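Excinuclease ABC, subunit A. (Deinococcus radiodurans, PDB 2VF7) binds and hydrolyses ATP and binds DNA and zinc as a UvrA-family ABC protein, probably acting in recognition of damaged DNA during repair. Local coordinates at residues 500-505 and 519-524. The protein carries 1 engineered substitution. Numbering follows the deposited sequence. Where two conformers were deposited one is given.
Sequences AGWLEL and RFPLGV
Leu503 and Leu522 meet on the buried face of an antiparallel strand pair, where Leu503 CB touches Leu522 CD2 at 3.7 Å. Leu505 and Phe520 share this face. The phenylalanine ring receives Leu505 CD1 at its edge, near the ring plane, 4.0 Å from Phe520 CE1.

Between the faces run the backbone bonds. Leu503 and Phe520 form a hydrogen-bonded pair, with both N-H groups close to straight on the partner's oxygen. Farther along, Leu522 N donates to Gly501 O, and Ala500 N to Leu522 O at 2.9 Å. The carbonyl of Gly501 also receives the CA-H of Pro521.

Trp502, Pro521, Arg519 and Glu504 occupy the other face. The Trp502 indole is covered on both faces. Pro521 CB sits over the Trp502 six-membered ring in a CH-pi contact, 3.8 Å from its centroid. On the opposite face, in the conformer given, lies the guanidinium of Arg519, stacked with planes 9° apart. Arg519 CZ is 4.4 Å from the centroid of the Trp502 five-membered ring, a cation-pi contact. The arginine chain is bent at chi2 (-132°), which sets CD, and at chi3 (-73°), which sets NE. An alanine in place of Trp502 would probably leave the guanidinium without its stacking surface and take away the indole face against which Pro521 CB packs. At the polar edge, Glu504 runs beside this conformer of Arg519, and Glu504 OE2 makes a long salt bridge to Arg519 NH1 at 3.7 Å.

The pair belongs to a three-stranded antiparallel sheet in the ABC ATPase region. Strand 502-510 is its middle strand, and Trp502 N donates a hydrogen bond to Asp579 OD2. Leu503, Leu505 and Phe520 pack on helix 536-551, which follows the P-loop of an ADP site. Phe520 also touches strands 785-789 and 801-805, while Trp801 meets the Trp502 ring edge-to-face.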
loop_
_atom_site.group_PDB
_atom_site.type_symbol
_atom_site.label_atom_id
_atom_site.label_comp_id
_atom_site.label_asym_id
_atom_site.label_seq_id
_atom_site.Cartn_x
_atom_site.Cartn_y
_atom_site.Cartn_z
ATOM N N ALA A 500 -50.749 6.435 -28.978
ATOM C CA ALA A 500 -50.816 6.740 -30.406
ATOM C C ALA A 500 -50.677 5.465 -31.250
ATOM O O ALA A 500 -51.205 5.383 -32.361
ATOM C CB ALA A 500 -49.741 7.744 -30.772
ATOM N N GLY A 501 -49.963 4.479 -30.707
ATOM C CA GLY A 501 -49.742 3.181 -31.348
ATOM C C GLY A 501 -49.209 2.161 -30.358
ATOM O O GLY A 501 -49.112 2.439 -29.153
ATOM N N TRP A 502 -48.847 0.980 -30.854
ATOM C CA TRP A 502 -48.373 -0.102 -29.982
ATOM C C TRP A 502 -47.172 -0.850 -30.552
ATOM O O TRP A 502 -47.228 -1.351 -31.678
ATOM C CB TRP A 502 -49.506 -1.091 -29.682
ATOM C CG TRP A 502 -50.594 -0.534 -28.806
ATOM C CD1 TRP A 502 -51.752 0.067 -29.217
ATOM C CD2 TRP A 502 -50.630 -0.535 -27.373
ATOM N NE1 TRP A 502 -52.507 0.438 -28.130
ATOM C CE2 TRP A 502 -51.842 0.082 -26.984
ATOM C CE3 TRP A 502 -49.761 -1.001 -26.378
ATOM C CZ2 TRP A 502 -52.205 0.249 -25.634
ATOM C CZ3 TRP A 502 -50.130 -0.840 -25.034
ATOM C CH2 TRP A 502 -51.335 -0.213 -24.681
ATOM N N LEU A 503 -46.103 -0.927 -29.761
ATOM C CA LEU A 503 -44.861 -1.618 -30.120
ATOM C C LEU A 503 -44.878 -3.016 -29.503
ATOM O O LEU A 503 -45.096 -3.168 -28.299
ATOM C CB LEU A 503 -43.657 -0.809 -29.595
ATOM C CG LEU A 503 -42.244 -0.783 -30.223
ATOM C CD1 LEU A 503 -41.167 -1.427 -29.337
ATOM C CD2 LEU A 503 -42.192 -1.316 -31.674
ATOM N N GLU A 504 -44.662 -4.036 -30.327
ATOM C CA GLU A 504 -44.688 -5.431 -29.863
ATOM C C GLU A 504 -43.276 -6.027 -29.778
ATOM O O GLU A 504 -42.518 -6.017 -30.758
ATOM C CB GLU A 504 -45.578 -6.295 -30.776
ATOM C CG GLU A 504 -47.047 -5.842 -30.874
ATOM C CD GLU A 504 -47.907 -6.743 -31.765
ATOM O OE1 GLU A 504 -47.338 -7.591 -32.499
ATOM O OE2 GLU A 504 -49.161 -6.605 -31.739
ATOM N N LEU A 505 -42.927 -6.513 -28.588
ATOM C CA LEU A 505 -41.694 -7.274 -28.368
ATOM C C LEU A 505 -42.095 -8.709 -28.001
ATOM O O LEU A 505 -42.509 -8.990 -26.867
ATOM C CB LEU A 505 -40.856 -6.643 -27.252
ATOM C CG LEU A 505 -39.329 -6.459 -27.325
ATOM C CD1 LEU A 505 -38.804 -6.221 -25.932
ATOM C CD2 LEU A 505 -38.581 -7.619 -27.948
ATOM N N ARG A 519 -46.199 -5.670 -24.689
ATOM C CA ARG A 519 -46.560 -4.508 -25.507
ATOM C C ARG A 519 -46.203 -3.180 -24.847
ATOM O O ARG A 519 -46.477 -2.975 -23.667
ATOM C CB ARG A 519 -48.049 -4.520 -25.854
ATOM C CG ARG A 519 -48.530 -5.776 -26.573
ATOM C CD ARG A 519 -49.380 -5.437 -27.790
ATOM N NE ARG A 519 -50.714 -4.938 -27.452
ATOM C CZ ARG A 519 -51.588 -4.461 -28.341
ATOM N NH1 ARG A 519 -51.272 -4.403 -29.633
ATOM N NH2 ARG A 519 -52.786 -4.039 -27.938
ATOM N N PHE A 520 -45.595 -2.279 -25.614
ATOM C CA PHE A 520 -45.306 -0.928 -25.128
ATOM C C PHE A 520 -46.088 0.086 -25.964
ATOM O O PHE A 520 -45.919 0.120 -27.168
ATOM C CB PHE A 520 -43.809 -0.592 -25.235
ATOM C CG PHE A 520 -42.886 -1.572 -24.546
ATOM C CD1 PHE A 520 -42.295 -2.619 -25.263
ATOM C CD2 PHE A 520 -42.553 -1.414 -23.193
ATOM C CE1 PHE A 520 -41.416 -3.516 -24.640
ATOM C CE2 PHE A 520 -41.667 -2.301 -22.564
ATOM C CZ PHE A 520 -41.107 -3.357 -23.286
ATOM N N PRO A 521 -46.916 0.935 -25.323
ATOM C CA PRO A 521 -47.691 1.965 -26.027
ATOM C C PRO A 521 -46.800 3.109 -26.495
ATOM O O PRO A 521 -45.776 3.367 -25.863
ATOM C CB PRO A 521 -48.649 2.471 -24.946
ATOM C CG PRO A 521 -47.897 2.278 -23.682
ATOM C CD PRO A 521 -47.146 0.987 -23.868
ATOM N N LEU A 522 -47.183 3.791 -27.577
ATOM C CA LEU A 522 -46.363 4.879 -28.135
ATOM C C LEU A 522 -46.963 6.267 -27.909
ATOM O O LEU A 522 -48.159 6.406 -27.665
ATOM C CB LEU A 522 -46.051 4.660 -29.629
ATOM C CG LEU A 522 -45.607 3.266 -30.100
ATOM C CD1 LEU A 522 -45.632 3.168 -31.615
ATOM C CD2 LEU A 522 -44.229 2.876 -29.548
ATOM N N GLY A 523 -46.093 7.280 -27.965
ATOM C CA GLY A 523 -46.451 8.682 -27.742
ATOM C C GLY A 523 -46.856 8.949 -26.315
ATOM O O GLY A 523 -47.542 9.927 -26.027
ATOM N N VAL A 524 -46.414 8.059 -25.430
ATOM C CA VAL A 524 -46.851 7.977 -24.032
ATOM C C VAL A 524 -45.642 7.575 -23.189
ATOM O O VAL A 524 -44.647 7.068 -23.714
ATOM C CB VAL A 524 -48.002 6.930 -23.893
ATOM C CG1 VAL A 524 -48.357 6.666 -22.474
ATOM C CG2 VAL A 524 -49.248 7.412 -24.633
#